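Local coordinates for Wnt inhibitor of Dorsal protein (Drosophila melanogaster, PDB 4KRR), which probably binds frizzled seven-transmembrane receptors as a secreted Wnt-family ligand, acting through a cascade of genes on the nucleus, at residues Gln41-Pro46 / Val56-Ile61; Ala65-Leu70 / Glu102-His107; Gly123-Arg128 / Leu166-Asp171. All coordinates share one frame; numbering follows the deposited sequence.

Contact 1 of 3, residues Gln41-Pro46 / Val56-Ile61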
ATOM      1  N   GLN A  41       5.472  14.695   7.303  1.00 37.63           N
ATOM      2  CA  GLN A  41       5.380  14.773   8.758  1.00 39.31           C
ATOM      3  C   GLN A  41       4.454  13.695   9.323  1.00 36.98           C
ATOM      4  O   GLN A  41       4.711  13.145  10.393  1.00 42.69           O
ATOM      5  CB  GLN A  41       4.928  16.172   9.192  1.00 36.59           C
ATOM      6  CG  GLN A  41       4.546  16.300  10.660  1.00 37.06           C
ATOM      7  CD  GLN A  41       5.718  16.100  11.607  1.00 51.83           C
ATOM      8  OE1 GLN A  41       5.527  15.738  12.770  1.00 54.43           O
ATOM      9  NE2 GLN A  41       6.932  16.344  11.121  1.00 40.70           N
ATOM     10  N   LYS A  42       3.385  13.392   8.592  1.00 33.43           N
ATOM     11  CA  LYS A  42       2.485  12.304   8.963  1.00 30.11           C
ATOM     12  C   LYS A  42       3.197  10.954   8.914  1.00 45.03           C
ATOM     13  O   LYS A  42       2.851  10.038   9.653  1.00 42.96           O
ATOM     14  CB  LYS A  42       1.253  12.272   8.053  1.00 37.40           C
ATOM     15  CG  LYS A  42       0.173  13.288   8.404  1.00 47.89           C
ATOM     16  CD  LYS A  42      -1.084  13.056   7.572  1.00 49.13           C
ATOM     17  CE  LYS A  42      -2.146  14.116   7.839  1.00 40.63           C
ATOM     18  NZ  LYS A  42      -2.556  14.154   9.269  1.00 56.53           N
ATOM     19  N   ASN A  43       4.187  10.830   8.037  1.00 43.19           N
ATOM     20  CA  ASN A  43       4.946   9.588   7.934  1.00 43.06           C
ATOM     21  C   ASN A  43       6.102   9.513   8.928  1.00 36.51           C
ATOM     22  O   ASN A  43       6.506   8.426   9.340  1.00 43.18           O
ATOM     23  CB  ASN A  43       5.446   9.369   6.504  1.00 42.83           C
ATOM     24  CG  ASN A  43       4.427   8.654   5.636  1.00 48.95           C
ATOM     25  OD1 ASN A  43       3.852   7.644   6.041  1.00 45.94           O
ATOM     26  ND2 ASN A  43       4.193   9.179   4.438  1.00 42.38           N
ATOM     27  N   SER A  44       6.626  10.674   9.312  1.00 35.73           N
ATOM     28  CA  SER A  44       7.731  10.742  10.261  1.00 37.89           C
ATOM     29  C   SER A  44       7.246  10.631  11.706  1.00 47.27           C
ATOM     30  O   SER A  44       7.989  10.196  12.585  1.00 49.85           O
ATOM     31  CB  SER A  44       8.529  12.034  10.070  1.00 48.74           C
ATOM     32  OG  SER A  44       9.172  12.059   8.808  1.00 51.68           O
ATOM     33  N   LYS A  45       6.002  11.035  11.945  1.00 32.97           N
ATOM     34  CA  LYS A  45       5.387  10.919  13.265  1.00 33.35           C
ATOM     35  C   LYS A  45       3.887  10.679  13.118  1.00 34.99           C
ATOM     36  O   LYS A  45       3.083  11.588  13.325  1.00 37.76           O
ATOM     37  CB  LYS A  45       5.643  12.182  14.091  1.00 35.84           C
ATOM     38  CG  LYS A  45       5.228  12.079  15.555  1.00 37.03           C
ATOM     39  CD  LYS A  45       5.433  13.402  16.281  1.00 43.93           C
ATOM     40  CE  LYS A  45       5.067  13.298  17.756  1.00 52.09           C
ATOM     41  NZ  LYS A  45       3.633  12.959  17.961  1.00 59.23           N
ATOM     42  N   PRO A  46       3.504   9.447  12.751  1.00 35.02           N
ATOM     43  CA  PRO A  46       2.094   9.135  12.494  1.00 33.14           C
ATOM     44  C   PRO A  46       1.244   9.174  13.756  1.00 40.12           C
ATOM     45  O   PRO A  46       1.712   8.804  14.831  1.00 36.83           O
ATOM     46  CB  PRO A  46       2.149   7.713  11.925  1.00 37.90           C
ATOM     47  CG  PRO A  46       3.393   7.131  12.491  1.00 41.51           C
ATOM     48  CD  PRO A  46       4.372   8.267  12.590  1.00 52.17           C
ATOM     49  N   VAL A  56      -5.318   8.037   8.258  1.00 31.35           N
ATOM     50  CA  VAL A  56      -5.558   6.688   7.771  1.00 26.91           C
ATOM     51  C   VAL A  56      -5.154   6.522   6.305  1.00 32.45           C
ATOM     52  O   VAL A  56      -4.504   5.541   5.946  1.00 35.96           O
ATOM     53  CB  VAL A  56      -7.037   6.301   7.964  1.00 38.25           C
ATOM     54  CG1 VAL A  56      -7.365   5.006   7.236  1.00 33.63           C
ATOM     55  CG2 VAL A  56      -7.347   6.184   9.449  1.00 46.16           C
ATOM     56  N   TYR A  57      -5.525   7.481   5.463  1.00 37.23           N
ATOM     57  CA  TYR A  57      -5.169   7.402   4.049  1.00 33.90           C
ATOM     58  C   TYR A  57      -3.658   7.429   3.840  1.00 39.29           C
ATOM     59  O   TYR A  57      -3.113   6.607   3.105  1.00 38.71           O
ATOM     60  CB  TYR A  57      -5.814   8.526   3.231  1.00 40.30           C
ATOM     61  CG  TYR A  57      -5.259   8.594   1.825  1.00 39.98           C
ATOM     62  CD1 TYR A  57      -5.739   7.753   0.827  1.00 35.61           C
ATOM     63  CD2 TYR A  57      -4.233   9.475   1.501  1.00 36.83           C
ATOM     64  CE1 TYR A  57      -5.224   7.799  -0.456  1.00 32.28           C
ATOM     65  CE2 TYR A  57      -3.710   9.524   0.225  1.00 40.42           C
ATOM     66  CZ  TYR A  57      -4.210   8.686  -0.749  1.00 40.57           C
ATOM     67  OH  TYR A  57      -3.689   8.741  -2.019  1.00 41.86           O
ATOM     68  N   VAL A  58      -2.994   8.387   4.480  1.00 32.36           N
ATOM     69  CA  VAL A  58      -1.555   8.570   4.314  1.00 30.33           C
ATOM     70  C   VAL A  58      -0.774   7.320   4.707  1.00 40.29           C
ATOM     71  O   VAL A  58       0.120   6.884   3.980  1.00 33.04           O
ATOM     72  CB  VAL A  58      -1.045   9.791   5.104  1.00 34.23           C
ATOM     73  CG1 VAL A  58       0.472   9.865   5.055  1.00 31.64           C
ATOM     74  CG2 VAL A  58      -1.660  11.066   4.547  1.00 33.58           C
ATOM     75  N   ALA A  59      -1.128   6.740   5.849  1.00 29.74           N
ATOM     76  CA  ALA A  59      -0.494   5.511   6.307  1.00 29.03           C
ATOM     77  C   ALA A  59      -0.792   4.354   5.354  1.00 28.37           C
ATOM     78  O   ALA A  59       0.081   3.529   5.077  1.00 32.79           O
ATOM     79  CB  ALA A  59      -0.954   5.170   7.721  1.00 35.90           C
ATOM     80  N   ALA A  60      -2.028   4.299   4.863  1.00 28.66           N
ATOM     81  CA  ALA A  60      -2.448   3.252   3.933  1.00 35.28           C
ATOM     82  C   ALA A  60      -1.716   3.338   2.598  1.00 36.79           C
ATOM     83  O   ALA A  60      -1.171   2.341   2.120  1.00 36.58           O
ATOM     84  CB  ALA A  60      -3.955   3.306   3.712  1.00 28.67           C
ATOM     85  N   ILE A  61      -1.703   4.525   1.996  1.00 35.09           N
ATOM     86  CA  ILE A  61      -1.060   4.703   0.697  1.00 31.08           C
ATOM     87  C   ILE A  61       0.457   4.528   0.804  1.00 34.26           C
ATOM     88  O   ILE A  61       1.105   4.071  -0.139  1.00 39.47           O
ATOM     89  CB  ILE A  61      -1.420   6.067   0.037  1.00 35.64           C
ATOM     90  CG1 ILE A  61      -0.999   6.094  -1.436  1.00 31.29           C
ATOM     91  CG2 ILE A  61      -0.796   7.233   0.792  1.00 34.92           C
ATOM     92  CD1 ILE A  61      -1.934   5.337  -2.367  1.00 36.54           C
TER
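V58 turns both of its methyl groups toward the last turns of helix 36-44, where K42 lies along both and N43 shares one of them, CG1. The closest backbone pairs are K42 with V58 and N43 with A59, whose CA atoms lie 7.2 and 7.0 Å apart; the contact itself is made by one valine, the lysine stem and the asparagine amide.

The aliphatic part of K42 runs at about a right angle to V58. Its CD rests 3.7 Å from V58 CG2, and its CB sits 3.9 Å from V58 CG1, so the lysine stem lies alongside both methyls. This depends on the valine rotation: with CG1 anti to the backbone N (chi1 173°), CG2 lies anti to the carbonyl carbon, and the two methyls spread along the K42 stem. The bend at the far end of K42 (chi4 -59°) carries NZ off to a salt bridge with D55, just ahead of segment 56-61.

N43 approaches at a slant, amide first. Its ND2 is 3.8 Å from V58 CG1, a plain van der Waals touch, while the hydrogen bond of ND2 is with S62 OG. S62 OG also bonds to V58 O, so the asparagine is tied through one serine to the carbonyl of the very residue whose methyl it covers. N43 OD1 bonds to a glycerol, probably from the crystallisation liquor.

Within this N-terminal domain of a Wnt, the contact sets helix 36-44 against the early turns of the long helix 53-75. W32 also touches V58, and L16 of helix 8-26 meets N43. On helix 53-75, V56 and A60 pack on helix 113-127, and I61 packs on helix 158-170.

Contact 2 of 3, residues Ala65-Leu70 / Glu102-His107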
ATOM      1  N   ALA A  65       2.499   1.501  -1.030  1.00 37.43           N
ATOM      2  CA  ALA A  65       3.557   1.844  -1.974  1.00 36.69           C
ATOM      3  C   ALA A  65       4.864   1.146  -1.625  1.00 38.61           C
ATOM      4  O   ALA A  65       5.627   0.761  -2.510  1.00 42.61           O
ATOM      5  CB  ALA A  65       3.755   3.348  -2.023  1.00 41.44           C
ATOM      6  N   ILE A  66       5.118   0.988  -0.332  1.00 42.35           N
ATOM      7  CA  ILE A  66       6.323   0.316   0.131  1.00 38.15           C
ATOM      8  C   ILE A  66       6.268  -1.173  -0.197  1.00 39.70           C
ATOM      9  O   ILE A  66       7.249  -1.750  -0.670  1.00 43.63           O
ATOM     10  CB  ILE A  66       6.536   0.527   1.648  1.00 34.55           C
ATOM     11  CG1 ILE A  66       6.848   1.998   1.934  1.00 37.45           C
ATOM     12  CG2 ILE A  66       7.663  -0.354   2.166  1.00 37.88           C
ATOM     13  CD1 ILE A  66       7.023   2.314   3.404  1.00 35.43           C
ATOM     14  N   VAL A  67       5.112  -1.787   0.046  1.00 38.15           N
ATOM     15  CA  VAL A  67       4.918  -3.206  -0.242  1.00 35.37           C
ATOM     16  C   VAL A  67       4.922  -3.472  -1.749  1.00 36.67           C
ATOM     17  O   VAL A  67       5.490  -4.462  -2.214  1.00 40.06           O
ATOM     18  CB  VAL A  67       3.615  -3.741   0.398  1.00 41.26           C
ATOM     19  CG1 VAL A  67       3.357  -5.181  -0.024  1.00 40.20           C
ATOM     20  CG2 VAL A  67       3.687  -3.634   1.920  1.00 38.59           C
ATOM     21  N   HIS A  68       4.296  -2.575  -2.507  1.00 35.90           N
ATOM     22  CA  HIS A  68       4.288  -2.668  -3.963  1.00 31.77           C
ATOM     23  C   HIS A  68       5.713  -2.593  -4.501  1.00 41.98           C
ATOM     24  O   HIS A  68       6.086  -3.336  -5.409  1.00 48.27           O
ATOM     25  CB  HIS A  68       3.438  -1.543  -4.562  1.00 35.73           C
ATOM     26  CG  HIS A  68       3.210  -1.667  -6.037  1.00 44.27           C
ATOM     27  ND1 HIS A  68       4.150  -1.287  -6.972  1.00 43.22           N
ATOM     28  CD2 HIS A  68       2.141  -2.112  -6.740  1.00 45.21           C
ATOM     29  CE1 HIS A  68       3.673  -1.500  -8.185  1.00 45.34           C
ATOM     30  NE2 HIS A  68       2.456  -1.999  -8.073  1.00 44.56           N
ATOM     31  N   THR A  69       6.506  -1.693  -3.929  1.00 47.66           N
ATOM     32  CA  THR A  69       7.897  -1.530  -4.333  1.00 50.52           C
ATOM     33  C   THR A  69       8.703  -2.777  -3.985  1.00 56.69           C
ATOM     34  O   THR A  69       9.481  -3.272  -4.801  1.00 50.54           O
ATOM     35  CB  THR A  69       8.540  -0.300  -3.660  1.00 57.38           C
ATOM     36  OG1 THR A  69       7.826   0.883  -4.042  1.00 59.59           O
ATOM     37  CG2 THR A  69       9.998  -0.159  -4.072  1.00 57.28           C
ATOM     38  N   LEU A  70       8.500  -3.284  -2.771  1.00 50.90           N
ATOM     39  CA  LEU A  70       9.218  -4.459  -2.290  1.00 52.08           C
ATOM     40  C   LEU A  70       8.854  -5.709  -3.085  1.00 48.07           C
ATOM     41  O   LEU A  70       9.722  -6.509  -3.434  1.00 49.33           O
ATOM     42  CB  LEU A  70       8.946  -4.682  -0.799  1.00 47.88           C
ATOM     43  CG  LEU A  70       9.584  -5.922  -0.172  1.00 55.42           C
ATOM     44  CD1 LEU A  70      11.098  -5.887  -0.330  1.00 55.93           C
ATOM     45  CD2 LEU A  70       9.195  -6.051   1.297  1.00 55.52           C
ATOM     46  N   GLU A 102       4.777  -9.919   4.712  1.00 49.38           N
ATOM     47  CA  GLU A 102       5.336 -10.538   5.908  1.00 50.96           C
ATOM     48  C   GLU A 102       6.630  -9.843   6.336  1.00 58.83           C
ATOM     49  O   GLU A 102       6.862  -9.619   7.527  1.00 59.47           O
ATOM     50  CB  GLU A 102       5.569 -12.035   5.689  1.00 52.88           C
ATOM     51  CG  GLU A 102       4.283 -12.849   5.523  1.00 58.04           C
ATOM     52  CD  GLU A 102       4.541 -14.275   5.070  1.00 67.34           C
ATOM     53  OE1 GLU A 102       5.685 -14.569   4.661  1.00 73.25           O
ATOM     54  OE2 GLU A 102       3.598 -15.094   5.121  1.00 67.51           O
ATOM     55  N   GLN A 103       7.472  -9.499   5.365  1.00 50.41           N
ATOM     56  CA  GLN A 103       8.681  -8.732   5.650  1.00 54.54           C
ATOM     57  C   GLN A 103       8.325  -7.336   6.157  1.00 49.88           C
ATOM     58  O   GLN A 103       9.062  -6.742   6.947  1.00 50.37           O
ATOM     59  CB  GLN A 103       9.581  -8.638   4.414  1.00 63.47           C
ATOM     60  CG  GLN A 103      10.030  -9.988   3.871  1.00 81.94           C
ATOM     61  CD  GLN A 103      11.389  -9.932   3.201  1.00 92.97           C
ATOM     62  OE1 GLN A 103      12.228  -9.096   3.540  1.00 94.21           O
ATOM     63  NE2 GLN A 103      11.615 -10.828   2.246  1.00 96.70           N
ATOM     64  N   TYR A 104       7.188  -6.821   5.702  1.00 46.02           N
ATOM     65  CA  TYR A 104       6.707  -5.525   6.160  1.00 45.44           C
ATOM     66  C   TYR A 104       6.273  -5.607   7.618  1.00 45.68           C
ATOM     67  O   TYR A 104       6.614  -4.741   8.422  1.00 52.34           O
ATOM     68  CB  TYR A 104       5.547  -5.033   5.287  1.00 44.14           C
ATOM     69  CG  TYR A 104       5.061  -3.643   5.648  1.00 46.58           C
ATOM     70  CD1 TYR A 104       4.101  -3.454   6.636  1.00 48.67           C
ATOM     71  CD2 TYR A 104       5.566  -2.519   5.003  1.00 44.03           C
ATOM     72  CE1 TYR A 104       3.660  -2.188   6.974  1.00 49.59           C
ATOM     73  CE2 TYR A 104       5.127  -1.246   5.333  1.00 45.43           C
ATOM     74  CZ  TYR A 104       4.175  -1.089   6.321  1.00 48.02           C
ATOM     75  OH  TYR A 104       3.732   0.168   6.659  1.00 49.13           O
ATOM     76  N   GLU A 105       5.516  -6.649   7.953  1.00 42.08           N
ATOM     77  CA  GLU A 105       5.004  -6.822   9.309  1.00 47.31           C
ATOM     78  C   GLU A 105       6.129  -7.185  10.273  1.00 50.77           C
ATOM     79  O   GLU A 105       5.987  -7.055  11.487  1.00 66.09           O
ATOM     80  CB  GLU A 105       3.905  -7.890   9.343  1.00 50.09           C
ATOM     81  CG  GLU A 105       3.135  -7.957  10.659  1.00 54.24           C
ATOM     82  CD  GLU A 105       2.080  -9.045  10.669  1.00 66.70           C
ATOM     83  OE1 GLU A 105       1.951  -9.764   9.656  1.00 76.59           O
ATOM     84  OE2 GLU A 105       1.375  -9.180  11.693  1.00 71.19           O
ATOM     85  N   LYS A 106       7.249  -7.644   9.726  1.00 56.56           N
ATOM     86  CA  LYS A 106       8.423  -7.941  10.533  1.00 45.80           C
ATOM     87  C   LYS A 106       9.158  -6.653  10.871  1.00 58.39           C
ATOM     88  O   LYS A 106       9.443  -6.378  12.036  1.00 62.15           O
ATOM     89  CB  LYS A 106       9.366  -8.876   9.782  1.00 59.58           C
ATOM     90  CG  LYS A 106       9.585 -10.221  10.449  1.00 73.24           C
ATOM     91  CD  LYS A 106       8.521 -11.221  10.035  1.00 84.00           C
ATOM     92  CE  LYS A 106       8.976 -12.644  10.313  1.00 91.95           C
ATOM     93  NZ  LYS A 106       8.054 -13.649   9.714  1.00 93.78           N
ATOM     94  N   HIS A 107       9.467  -5.871   9.840  1.00 54.22           N
ATOM     95  CA  HIS A 107      10.204  -4.626  10.012  1.00 53.71           C
ATOM     96  C   HIS A 107       9.371  -3.635  10.810  1.00 57.51           C
ATOM     97  O   HIS A 107       9.693  -3.316  11.955  1.00 69.95           O
ATOM     98  CB  HIS A 107      10.572  -4.030   8.653  1.00 52.75           C
ATOM     99  CG  HIS A 107      11.493  -2.852   8.737  1.00 60.63           C
ATOM    100  ND1 HIS A 107      12.775  -2.944   9.236  1.00 65.47           N
ATOM    101  CD2 HIS A 107      11.319  -1.557   8.384  1.00 63.21           C
ATOM    102  CE1 HIS A 107      13.350  -1.755   9.187  1.00 65.87           C
ATOM    103  NE2 HIS A 107      12.488  -0.896   8.676  1.00 63.59           N
TER
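V67 and Y104 mark the place where helix 53-75 and helix 97-107 meet in the helical N-terminal domain of this Wnt, their CA atoms 7.0 Å apart. The axes of segments 65-70 and 102-107 come within 10.5 Å and run at 127°, a steep crossing, nearer antiparallel than parallel.

What passes between these two segments is apolar packing, and the Y104 ring does most of it. With CG anti to the backbone N (chi1 -176°), the ring reaches toward helix 53-75 and presents its CD2 side to two branched residues. V67 CG2 lies 3.8 Å from Y104 CD2, coming at the ring obliquely. I66 CG2 lies 4.1 Å from Y104 CD2, at the ring edge and near its plane. Methyls from two successive residues thus meet one ring corner. Cutting the tyrosine back to an alanine is likely to leave the CG2 methyls of I66 and V67 without their partner and open a gap between the helices. One turn further along, L70 CD2 meets Q103 CB at 4.1 Å; the glutamine contributes its stem here.

Among aromatic neighbours, the Y104 ring meets F108 with the planes about 35° apart, and H107 stacks on W8. L70 also touches W8, as well as L6, so the N-terminal stretch closes over this part of the junction.

The polar bonds of these residues go to other partners. Y104 OH bonds to a glycerol, probably from the crystallisation liquor. On the helix 53-75 side, T69 folds its hydroxyl back onto its own helix: A65 O takes T69 OG1 at 2.7 Å and T69 N at 3.0 Å, the two donors arriving from opposite faces of the carbonyl plane.

Contact 3 of 3, residues Gly123-Arg128 / Leu166-Asp171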
ATOM      1  N   GLY A 123      -3.268  -4.921   3.445  1.00 41.06           N
ATOM      2  CA  GLY A 123      -2.694  -6.213   3.124  1.00 34.38           C
ATOM      3  C   GLY A 123      -3.588  -7.036   2.214  1.00 41.71           C
ATOM      4  O   GLY A 123      -3.133  -7.579   1.209  1.00 34.79           O
ATOM      5  N   ALA A 124      -4.867  -7.116   2.571  1.00 41.56           N
ATOM      6  CA  ALA A 124      -5.847  -7.874   1.798  1.00 44.82           C
ATOM      7  C   ALA A 124      -6.057  -7.284   0.405  1.00 42.47           C
ATOM      8  O   ALA A 124      -6.264  -8.015  -0.562  1.00 41.30           O
ATOM      9  CB  ALA A 124      -7.168  -7.940   2.548  1.00 51.17           C
ATOM     10  N   LEU A 125      -6.007  -5.959   0.315  1.00 39.50           N
ATOM     11  CA  LEU A 125      -6.176  -5.269  -0.956  1.00 39.10           C
ATOM     12  C   LEU A 125      -5.065  -5.639  -1.928  1.00 35.49           C
ATOM     13  O   LEU A 125      -5.323  -5.979  -3.080  1.00 41.18           O
ATOM     14  CB  LEU A 125      -6.190  -3.757  -0.748  1.00 30.88           C
ATOM     15  CG  LEU A 125      -6.116  -2.940  -2.040  1.00 34.32           C
ATOM     16  CD1 LEU A 125      -7.427  -3.010  -2.822  1.00 28.72           C
ATOM     17  CD2 LEU A 125      -5.725  -1.505  -1.741  1.00 37.07           C
ATOM     18  N   LEU A 126      -3.827  -5.571  -1.451  1.00 30.36           N
ATOM     19  CA  LEU A 126      -2.666  -5.909  -2.266  1.00 39.15           C
ATOM     20  C   LEU A 126      -2.682  -7.370  -2.699  1.00 44.81           C
ATOM     21  O   LEU A 126      -2.128  -7.721  -3.740  1.00 47.67           O
ATOM     22  CB  LEU A 126      -1.377  -5.600  -1.505  1.00 39.15           C
ATOM     23  CG  LEU A 126      -1.167  -4.120  -1.190  1.00 45.99           C
ATOM     24  CD1 LEU A 126      -0.013  -3.935  -0.224  1.00 54.68           C
ATOM     25  CD2 LEU A 126      -0.928  -3.335  -2.470  1.00 50.99           C
ATOM     26  N   GLN A 127      -3.319  -8.218  -1.898  1.00 41.20           N
ATOM     27  CA  GLN A 127      -3.427  -9.633  -2.227  1.00 34.98           C
ATOM     28  C   GLN A 127      -4.437  -9.867  -3.344  1.00 41.77           C
ATOM     29  O   GLN A 127      -4.317 -10.824  -4.106  1.00 57.67           O
ATOM     30  CB  GLN A 127      -3.793 -10.452  -0.989  1.00 36.89           C
ATOM     31  CG  GLN A 127      -2.641 -10.630  -0.013  1.00 38.81           C
ATOM     32  CD  GLN A 127      -3.045 -11.384   1.237  1.00 45.67           C
ATOM     33  OE1 GLN A 127      -4.136 -11.185   1.771  1.00 50.18           O
ATOM     34  NE2 GLN A 127      -2.167 -12.261   1.708  1.00 44.00           N
ATOM     35  N   ARG A 128      -5.430  -8.990  -3.442  1.00 43.53           N
ATOM     36  CA  ARG A 128      -6.417  -9.094  -4.510  1.00 50.02           C
ATOM     37  C   ARG A 128      -6.166  -8.053  -5.600  1.00 44.27           C
ATOM     38  O   ARG A 128      -7.049  -7.758  -6.406  1.00 40.92           O
ATOM     39  CB  ARG A 128      -7.839  -8.970  -3.957  1.00 55.55           C
ATOM     40  CG  ARG A 128      -8.162  -7.618  -3.354  1.00 52.58           C
ATOM     41  CD  ARG A 128      -9.626  -7.529  -2.964  1.00 57.43           C
ATOM     42  NE  ARG A 128      -9.972  -6.201  -2.467  1.00 66.71           N
ATOM     43  CZ  ARG A 128      -9.891  -5.835  -1.193  1.00 57.07           C
ATOM     44  NH1 ARG A 128      -9.477  -6.702  -0.278  1.00 53.36           N
ATOM     45  NH2 ARG A 128     -10.225  -4.605  -0.831  1.00 51.50           N
ATOM     46  N   LEU A 166      -8.245   5.370  -2.364  1.00 40.36           N
ATOM     47  CA  LEU A 166      -9.022   6.606  -2.348  1.00 36.97           C
ATOM     48  C   LEU A 166     -10.496   6.291  -2.107  1.00 41.35           C
ATOM     49  O   LEU A 166     -11.174   6.986  -1.350  1.00 40.84           O
ATOM     50  CB  LEU A 166      -8.856   7.379  -3.660  1.00 31.48           C
ATOM     51  CG  LEU A 166      -9.587   8.724  -3.715  1.00 33.33           C
ATOM     52  CD1 LEU A 166      -9.113   9.623  -2.580  1.00 38.38           C
ATOM     53  CD2 LEU A 166      -9.402   9.415  -5.062  1.00 35.98           C
ATOM     54  N   GLN A 167     -10.978   5.234  -2.752  1.00 35.46           N
ATOM     55  CA  GLN A 167     -12.354   4.784  -2.574  1.00 37.66           C
ATOM     56  C   GLN A 167     -12.585   4.323  -1.136  1.00 43.21           C
ATOM     57  O   GLN A 167     -13.578   4.689  -0.507  1.00 36.56           O
ATOM     58  CB  GLN A 167     -12.678   3.653  -3.552  1.00 35.18           C
ATOM     59  CG  GLN A 167     -14.134   3.210  -3.536  1.00 35.94           C
ATOM     60  CD  GLN A 167     -15.081   4.296  -4.011  1.00 47.38           C
ATOM     61  OE1 GLN A 167     -14.873   4.902  -5.064  1.00 54.61           O
ATOM     62  NE2 GLN A 167     -16.127   4.551  -3.233  1.00 46.29           N
ATOM     63  N   MET A 168     -11.659   3.522  -0.620  1.00 40.46           N
ATOM     64  CA  MET A 168     -11.744   3.044   0.757  1.00 38.19           C
ATOM     65  C   MET A 168     -11.641   4.196   1.751  1.00 37.15           C
ATOM     66  O   MET A 168     -12.266   4.170   2.814  1.00 39.15           O
ATOM     67  CB  MET A 168     -10.667   1.997   1.030  1.00 35.34           C
ATOM     68  CG  MET A 168     -11.105   0.577   0.719  1.00 51.76           C
ATOM     69  SD  MET A 168      -9.764  -0.610   0.910  1.00 63.52           S
ATOM     70  CE  MET A 168      -8.824  -0.253  -0.566  1.00 58.12           C
ATOM     71  N   TYR A 169     -10.846   5.202   1.398  1.00 32.56           N
ATOM     72  CA  TYR A 169     -10.783   6.436   2.170  1.00 31.46           C
ATOM     73  C   TYR A 169     -12.151   7.117   2.204  1.00 36.23           C
ATOM     74  O   TYR A 169     -12.574   7.619   3.246  1.00 39.26           O
ATOM     75  CB  TYR A 169      -9.713   7.368   1.587  1.00 33.95           C
ATOM     76  CG  TYR A 169      -9.829   8.829   1.975  1.00 39.84           C
ATOM     77  CD1 TYR A 169      -9.263   9.310   3.154  1.00 43.88           C
ATOM     78  CD2 TYR A 169     -10.474   9.735   1.144  1.00 39.85           C
ATOM     79  CE1 TYR A 169      -9.357  10.654   3.498  1.00 37.65           C
ATOM     80  CE2 TYR A 169     -10.577  11.073   1.479  1.00 39.39           C
ATOM     81  CZ  TYR A 169     -10.019  11.528   2.655  1.00 40.23           C
ATOM     82  OH  TYR A 169     -10.126  12.865   2.975  1.00 39.93           O
ATOM     83  N   ASP A 170     -12.844   7.118   1.068  1.00 35.19           N
ATOM     84  CA  ASP A 170     -14.169   7.731   0.975  1.00 37.28           C
ATOM     85  C   ASP A 170     -15.200   6.974   1.804  1.00 39.67           C
ATOM     86  O   ASP A 170     -16.108   7.576   2.377  1.00 40.56           O
ATOM     87  CB  ASP A 170     -14.650   7.786  -0.479  1.00 37.13           C
ATOM     88  CG  ASP A 170     -13.825   8.726  -1.342  1.00 42.93           C
ATOM     89  OD1 ASP A 170     -13.161   9.629  -0.793  1.00 36.19           O
ATOM     90  OD2 ASP A 170     -13.853   8.561  -2.579  1.00 40.79           O
ATOM     91  N   ASP A 171     -15.061   5.652   1.854  1.00 42.05           N
ATOM     92  CA  ASP A 171     -16.049   4.800   2.509  1.00 41.04           C
ATOM     93  C   ASP A 171     -15.604   4.346   3.895  1.00 42.61           C
ATOM     94  O   ASP A 171     -16.141   3.381   4.440  1.00 42.79           O
ATOM     95  CB  ASP A 171     -16.347   3.578   1.639  1.00 32.93           C
ATOM     96  CG  ASP A 171     -16.948   3.950   0.296  1.00 43.31           C
ATOM     97  OD1 ASP A 171     -17.708   4.939   0.235  1.00 41.15           O
ATOM     98  OD2 ASP A 171     -16.659   3.250  -0.697  1.00 49.55           O
TER
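L125 and M168 are the nearest residues of two helix ends that stand well apart, with 10.2 Å between their CA atoms. Helix 113-127 leaves helical geometry at R128 and helix 158-170 does so at D171, so each segment is a last helical turn plus its exit residue. At that spacing the backbones do not meet, and side chains must span the distance.

M168 does most of the spanning. Its chain bends at the last torsion (chi3 -75°), which swings CE round to the end of L125. The methyl CE of M168 lies 3.5 Å from L125 CD2 and 3.8 Å from L125 CD1, so it sits against both branches of the leucine fork, the nearer approach being a tight one.

R128 comes in beside them. Its guanidinium lies over its own helix, with one face toward L125 CA, 3.6 Å above the plane and offset toward the rim. M168 SD then sits near the plane of that group, at its edge, 4.4 Å from R128 NH2, which is a loose approach. NH2 bonds to a glycerol, probably from the crystallisation liquor, and the R128 side chain also touches D192.

Across the exit turn of helix 158-170, Q167 NE2 bonds to D171 OD2 at 2.9 Å. The bond is almost straight (172°) and meets the oxygen from above the carboxylate plane; it ties the exit residue back to its helix.

L125 also packs on I161 and L165 of helix 158-170, and M168 on L194. The chemistry is that of a thioether methyl filling in against a leucine, with the arginine edge only loosely beside the sulfur: dispersion contacts with little directional demand, which add to the L125 packing on helix 158-170.

From the N terminus, contact 1 comes first: it closes the short loop between helix 36-44 and the start of helix 53-75. Contact 2 opens later on that same helix and closes a longer excursion with helix 97-107. Contact 3 follows, closing the loop from helix 113-127 through the hairpin of strands 130-136 and 149-155 to helix 158-170. The three are in series along the chain, with none nested in or crossing another. Helix 53-75 serves contacts 1 and 2 and also reaches contact 3 in space: Y57 packs on Y169, and V67 on L126. Together they gather four helices of the domain around this central one.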